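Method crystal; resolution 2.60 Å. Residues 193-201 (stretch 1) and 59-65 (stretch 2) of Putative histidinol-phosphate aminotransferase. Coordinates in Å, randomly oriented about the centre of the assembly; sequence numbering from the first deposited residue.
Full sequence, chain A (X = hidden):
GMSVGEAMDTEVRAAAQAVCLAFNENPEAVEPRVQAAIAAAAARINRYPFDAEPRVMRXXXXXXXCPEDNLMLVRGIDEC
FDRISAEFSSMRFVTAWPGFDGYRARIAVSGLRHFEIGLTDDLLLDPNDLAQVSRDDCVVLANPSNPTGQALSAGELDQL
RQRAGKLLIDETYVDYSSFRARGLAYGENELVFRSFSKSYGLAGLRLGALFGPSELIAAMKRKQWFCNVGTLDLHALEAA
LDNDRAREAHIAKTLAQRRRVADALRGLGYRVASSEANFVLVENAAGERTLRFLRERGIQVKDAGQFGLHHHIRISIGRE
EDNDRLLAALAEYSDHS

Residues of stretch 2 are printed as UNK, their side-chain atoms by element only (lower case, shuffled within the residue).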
ATOM      1  N   PHE A 193      -9.300 -15.319  -2.111  1.00 33.24           N
ATOM      2  CA  PHE A 193      -8.508 -14.377  -1.330  1.00 32.10           C
ATOM      3  C   PHE A 193      -8.243 -14.926   0.085  1.00 37.93           C
ATOM      4  O   PHE A 193      -9.158 -15.427   0.723  1.00 37.56           O
ATOM      5  CB  PHE A 193      -9.202 -13.008  -1.256  1.00 32.04           C
ATOM      6  CG  PHE A 193      -8.562 -12.021  -0.302  1.00 32.58           C
ATOM      7  CD1 PHE A 193      -7.483 -11.235  -0.705  1.00 34.46           C
ATOM      8  CD2 PHE A 193      -9.041 -11.872   1.003  1.00 33.65           C
ATOM      9  CE1 PHE A 193      -6.885 -10.333   0.183  1.00 34.34           C
ATOM     10  CE2 PHE A 193      -8.436 -10.974   1.892  1.00 35.08           C
ATOM     11  CZ  PHE A 193      -7.383 -10.191   1.464  1.00 32.93           C
ATOM     12  N   ARG A 194      -6.990 -14.800   0.561  1.00 36.53           N
ATOM     13  CA  ARG A 194      -6.554 -15.156   1.919  1.00 37.46           C
ATOM     14  C   ARG A 194      -5.966 -13.918   2.587  1.00 41.55           C
ATOM     15  O   ARG A 194      -5.218 -13.176   1.931  1.00 40.84           O
ATOM     16  CB  ARG A 194      -5.536 -16.312   1.920  1.00 38.24           C
ATOM     17  CG  ARG A 194      -6.071 -17.637   1.403  1.00 47.24           C
ATOM     18  CD  ARG A 194      -6.960 -18.315   2.401  1.00 52.82           C
ATOM     19  NE  ARG A 194      -7.518 -19.561   1.871  1.00 58.53           N
ATOM     20  CZ  ARG A 194      -6.984 -20.761   2.058  1.00 63.06           C
ATOM     21  NH1 ARG A 194      -5.857 -20.893   2.743  1.00 51.08           N
ATOM     22  NH2 ARG A 194      -7.574 -21.840   1.557  1.00 44.52           N
ATOM     23  N   SER A 195      -6.302 -13.693   3.876  1.00 37.03           N
ATOM     24  CA  SER A 195      -5.841 -12.551   4.680  1.00 36.20           C
ATOM     25  C   SER A 195      -4.736 -12.955   5.649  1.00 41.33           C
ATOM     26  O   SER A 195      -4.762 -14.084   6.153  1.00 44.14           O
ATOM     27  CB  SER A 195      -7.014 -11.974   5.469  1.00 39.50           C
ATOM     28  OG  SER A 195      -6.671 -10.836   6.244  1.00 51.00           O
ATOM     29  N   PHE A 196      -3.787 -12.035   5.949  1.00 34.58           N
ATOM     30  CA  PHE A 196      -2.742 -12.319   6.932  1.00 34.48           C
ATOM     31  C   PHE A 196      -3.038 -11.550   8.226  1.00 40.52           C
ATOM     32  O   PHE A 196      -2.211 -11.525   9.145  1.00 41.75           O
ATOM     33  CB  PHE A 196      -1.330 -11.983   6.381  1.00 36.02           C
ATOM     34  CG  PHE A 196      -0.952 -12.782   5.150  1.00 36.89           C
ATOM     35  CD1 PHE A 196      -0.659 -14.144   5.242  1.00 40.14           C
ATOM     36  CD2 PHE A 196      -0.933 -12.190   3.898  1.00 37.45           C
ATOM     37  CE1 PHE A 196      -0.383 -14.899   4.100  1.00 41.09           C
ATOM     38  CE2 PHE A 196      -0.639 -12.943   2.757  1.00 40.85           C
ATOM     39  CZ  PHE A 196      -0.365 -14.293   2.864  1.00 39.68           C
ATOM     40  N   SER A 197      -4.243 -10.965   8.311  1.00 37.18           N
ATOM     41  CA  SER A 197      -4.665 -10.111   9.421  1.00 37.52           C
ATOM     42  C   SER A 197      -5.144 -10.883  10.675  1.00 44.58           C
ATOM     43  O   SER A 197      -5.055 -10.338  11.791  1.00 44.70           O
ATOM     44  CB  SER A 197      -5.794  -9.182   8.971  1.00 38.63           C
ATOM     45  OG  SER A 197      -5.351  -8.188   8.057  1.00 41.89           O
ATOM     46  N   LYS A 198      -5.654 -12.122  10.517  1.00 41.83           N
ATOM     47  CA  LYS A 198      -6.237 -12.813  11.666  1.00 41.53           C
ATOM     48  C   LYS A 198      -5.251 -13.830  12.222  1.00 46.59           C
ATOM     49  O   LYS A 198      -4.342 -13.432  12.940  1.00 47.98           O
ATOM     50  CB  LYS A 198      -7.591 -13.472  11.296  1.00 43.52           C
ATOM     51  CG  LYS A 198      -8.552 -12.588  10.478  1.00 47.84           C
ATOM     52  CD  LYS A 198      -8.851 -11.209  11.095  1.00 48.47           C
ATOM     53  CE  LYS A 198      -9.699 -10.359  10.192  1.00 45.32           C
ATOM     54  NZ  LYS A 198      -9.711  -8.955  10.660  1.00 42.80           N
ATOM     55  N   SER A 199      -5.416 -15.117  11.898  1.00 42.14           N
ATOM     56  CA  SER A 199      -4.577 -16.221  12.346  1.00 42.12           C
ATOM     57  C   SER A 199      -3.072 -15.926  12.250  1.00 45.34           C
ATOM     58  O   SER A 199      -2.330 -16.375  13.129  1.00 46.86           O
ATOM     59  CB  SER A 199      -4.891 -17.455  11.516  1.00 46.09           C
ATOM     60  OG  SER A 199      -5.114 -17.114  10.156  1.00 55.62           O
ATOM     61  N   TYR A 200      -2.621 -15.189  11.193  1.00 38.58           N
ATOM     62  CA  TYR A 200      -1.209 -14.864  10.954  1.00 37.37           C
ATOM     63  C   TYR A 200      -0.730 -13.666  11.808  1.00 41.81           C
ATOM     64  O   TYR A 200       0.481 -13.449  11.907  1.00 41.86           O
ATOM     65  CB  TYR A 200      -0.960 -14.578   9.468  1.00 36.78           C
ATOM     66  CG  TYR A 200      -1.003 -15.817   8.603  1.00 37.50           C
ATOM     67  CD1 TYR A 200      -2.209 -16.291   8.088  1.00 37.81           C
ATOM     68  CD2 TYR A 200       0.171 -16.507   8.272  1.00 39.17           C
ATOM     69  CE1 TYR A 200      -2.251 -17.423   7.269  1.00 37.31           C
ATOM     70  CE2 TYR A 200       0.140 -17.644   7.456  1.00 40.49           C
ATOM     71  CZ  TYR A 200      -1.075 -18.099   6.956  1.00 47.86           C
ATOM     72  OH  TYR A 200      -1.115 -19.213   6.146  1.00 49.27           O
ATOM     73  N   GLY A 201      -1.668 -12.927  12.405  1.00 37.24           N
ATOM     74  CA  GLY A 201      -1.392 -11.796  13.291  1.00 36.66           C
ATOM     75  C   GLY A 201      -0.751 -10.552  12.692  1.00 40.14           C
ATOM     76  O   GLY A 201      -0.053  -9.821  13.405  1.00 39.46           O
ATOM     77  N   UNK A  59       8.465 -17.461  -1.391  1.00 44.44           N
ATOM     78  CA  UNK A  59       8.100 -18.002  -0.072  1.00 44.21           C
ATOM     79  C   UNK A  59       6.577 -18.209   0.014  1.00 47.31           C
ATOM     80  O   UNK A  59       6.148 -19.246   0.503  1.00 48.91           O
ATOM     81  c   UNK A  59      11.144 -17.453   1.153  1.00 56.15           C
ATOM     82  c   UNK A  59       9.798 -17.599   1.872  1.00 53.35           C
ATOM     83  c   UNK A  59       8.593 -17.084   1.069  1.00 46.27           C
ATOM     84  c   UNK A  59      12.308 -17.989   1.957  1.00 59.74           C
ATOM     85  n   UNK A  59      12.544 -17.222   3.214  1.00 59.78           N
ATOM     86  N   UNK A  60       5.774 -17.244  -0.483  1.00 41.83           N
ATOM     87  CA  UNK A  60       4.317 -17.319  -0.543  1.00 40.89           C
ATOM     88  C   UNK A  60       3.872 -18.508  -1.387  1.00 48.28           C
ATOM     89  O   UNK A  60       2.986 -19.265  -0.971  1.00 49.94           O
ATOM     90  c   UNK A  60       3.461 -13.533  -1.000  1.00 42.27           C
ATOM     91  c   UNK A  60       3.684 -14.817  -0.201  1.00 43.04           C
ATOM     92  c   UNK A  60       3.728 -16.020  -1.122  1.00 39.49           C
ATOM     93  c   UNK A  60       2.628 -14.986   0.906  1.00 41.19           C
ATOM     94  N   UNK A  61       4.514 -18.687  -2.557  1.00 45.13           N
ATOM     95  CA  UNK A  61       4.244 -19.764  -3.504  1.00 45.98           C
ATOM     96  C   UNK A  61       4.456 -21.119  -2.851  1.00 53.39           C
ATOM     97  O   UNK A  61       3.628 -22.018  -3.031  1.00 53.66           O
ATOM     98  c   UNK A  61       5.140 -19.618  -4.721  1.00 47.16           C
ATOM     99  N   UNK A  62       5.540 -21.242  -2.051  1.00 51.40           N
ATOM    100  CA  UNK A  62       5.908 -22.442  -1.305  1.00 52.37           C
ATOM    101  C   UNK A  62       4.880 -22.721  -0.230  1.00 55.39           C
ATOM    102  O   UNK A  62       4.396 -23.851  -0.122  1.00 56.62           O
ATOM    103  c   UNK A  62       8.429 -22.943  -1.454  1.00 71.12           C
ATOM    104  o   UNK A  62      10.282 -21.911  -0.330  1.00 93.51           O
ATOM    105  o   UNK A  62      10.320 -21.966  -2.533  1.00 82.81           O
ATOM    106  c   UNK A  62       7.302 -22.279  -0.677  1.00 54.64           C
ATOM    107  c   UNK A  62       9.766 -22.208  -1.434  1.00 96.37           C
ATOM    108  N   UNK A  63       4.543 -21.684   0.554  1.00 48.96           N
ATOM    109  CA  UNK A  63       3.616 -21.764   1.669  1.00 48.63           C
ATOM    110  C   UNK A  63       2.230 -22.262   1.209  1.00 52.25           C
ATOM    111  O   UNK A  63       1.683 -23.175   1.831  1.00 52.14           O
ATOM    112  n   UNK A  63       3.270 -20.859   4.818  1.00 54.47           N
ATOM    113  c   UNK A  63       1.431 -20.046   3.861  1.00 53.50           C
ATOM    114  c   UNK A  63       2.310 -20.768   5.723  1.00 53.69           C
ATOM    115  n   UNK A  63       1.184 -20.283   5.192  1.00 53.48           N
ATOM    116  c   UNK A  63       2.711 -20.420   3.631  1.00 52.04           C
ATOM    117  c   UNK A  63       3.504 -20.390   2.359  1.00 48.66           C
ATOM    118  N   UNK A  64       1.685 -21.697   0.111  1.00 47.45           N
ATOM    119  CA  UNK A  64       0.350 -22.052  -0.367  1.00 45.90           C
ATOM    120  C   UNK A  64       0.384 -23.192  -1.401  1.00 52.29           C
ATOM    121  O   UNK A  64      -0.682 -23.623  -1.860  1.00 52.77           O
ATOM    122  c   UNK A  64       0.082 -18.687   0.340  1.00 46.52           C
ATOM    123  c   UNK A  64      -0.251 -17.768   1.343  1.00 47.85           C
ATOM    124  c   UNK A  64      -1.343 -17.992   2.146  1.00 45.42           C
ATOM    125  c   UNK A  64      -1.788 -20.028   0.951  1.00 47.13           C
ATOM    126  c   UNK A  64      -0.336 -20.819  -0.949  1.00 45.51           C
ATOM    127  c   UNK A  64      -2.112 -19.113   1.959  1.00 46.79           C
ATOM    128  c   UNK A  64      -0.687 -19.827   0.136  1.00 45.53           C
ATOM    129  N   UNK A  65       1.594 -23.720  -1.700  1.00 49.61           N
ATOM    130  CA  UNK A  65       1.867 -24.828  -2.624  1.00 51.46           C
ATOM    131  C   UNK A  65       1.181 -24.602  -3.995  1.00 56.30           C
ATOM    132  O   UNK A  65       0.454 -25.456  -4.500  1.00 57.09           O
ATOM    133  c   UNK A  65       1.444 -26.165  -2.020  1.00 56.66           C
ATOM    134  o   UNK A  65       2.190 -26.474  -0.853  1.00 71.03           O
TER

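Position 59 opens the stretch within a helix already under way. Its side chain is four carbons in a row ending in a nitrogen, and no atom of it comes near stretch 1. An unbranched chain of this length with a terminal amine is lysine, K59. Such a chain suits a partly exposed site, where its amine can reach polar company; here NZ is hydrogen-bonded elsewhere in the structure.

Position 60 carries four carbons forked at the second, with no polar atom. The CA-to-CB bond points sideways to stretch 1, yet the end of the side chain comes nearer and meets the ring of F196. The fork identifies leucine, L60. Its CD2 lies 3.6 Å from F196 CZ, a close apolar contact that suits two buried side chains with nothing to offer a hydrogen bond.

Position 61 has a single side-chain carbon and touches nothing on stretch 1. It is alanine, A61, a residue at ease in a helix.

At position 62 there are three carbons, the third bearing two oxygens, and the group stands clear of stretch 1. A carboxylate at the end of this chain means glutamate, E62. The site is exposed, which fits a charged group, and OE2 is hydrogen-bonded to a residue adjoining one of the stretches.

Position 63 shows one carbon leading to a five-membered ring of three carbons and two nitrogens; its CA-to-CB bond points toward stretch 1. One ring nitrogen meets the hydroxyl of Y200. The imidazole is that of histidine, H63, and NE2 is 2.7 Å from Y200 OH, a hydrogen bond in which either could be the donor. The hydroxyl lies at the edge of the imidazole, near its plane, where a ring nitrogen can address it.

Position 64 has one carbon and then a ring of six carbons, with no hydroxyl, and the ring touches F196, R194 and the hydroxyl of Y200. It is phenylalanine, F64. Its CA-to-CB bond points toward stretch 1, and it has the largest covered area of any residue here. Its CZ lies 3.8 Å from F196 CE1, while F64 CE1 is 4.2 Å from R194 NH1; both partners sit at the edge of the F64 ring, near its plane. A flat, apolar ring suits this place, packing against F196 while also reaching the R194 guanidinium.

Position 65 has one carbon and one oxygen and lies out of reach of stretch 1. This is serine, S65, the first residue to leave helical geometry. Its phi is positive, and S65 N bonds E62 O at 3.2 Å within a Schellman motif. A small polar side chain is readily accommodated at this exposed site.

The contact thus joins one helical face to a strand end and the loop after it. L60 and F64, one helical turn apart, both pack on F196, and F64 N bonds L60 O at 3.0 Å. Beside this apolar contact, H63 and Y200 supply the one hydrogen bond between the stretches, giving a small interface directional definition.

Stretch 2 (59-65) KLAEHFS
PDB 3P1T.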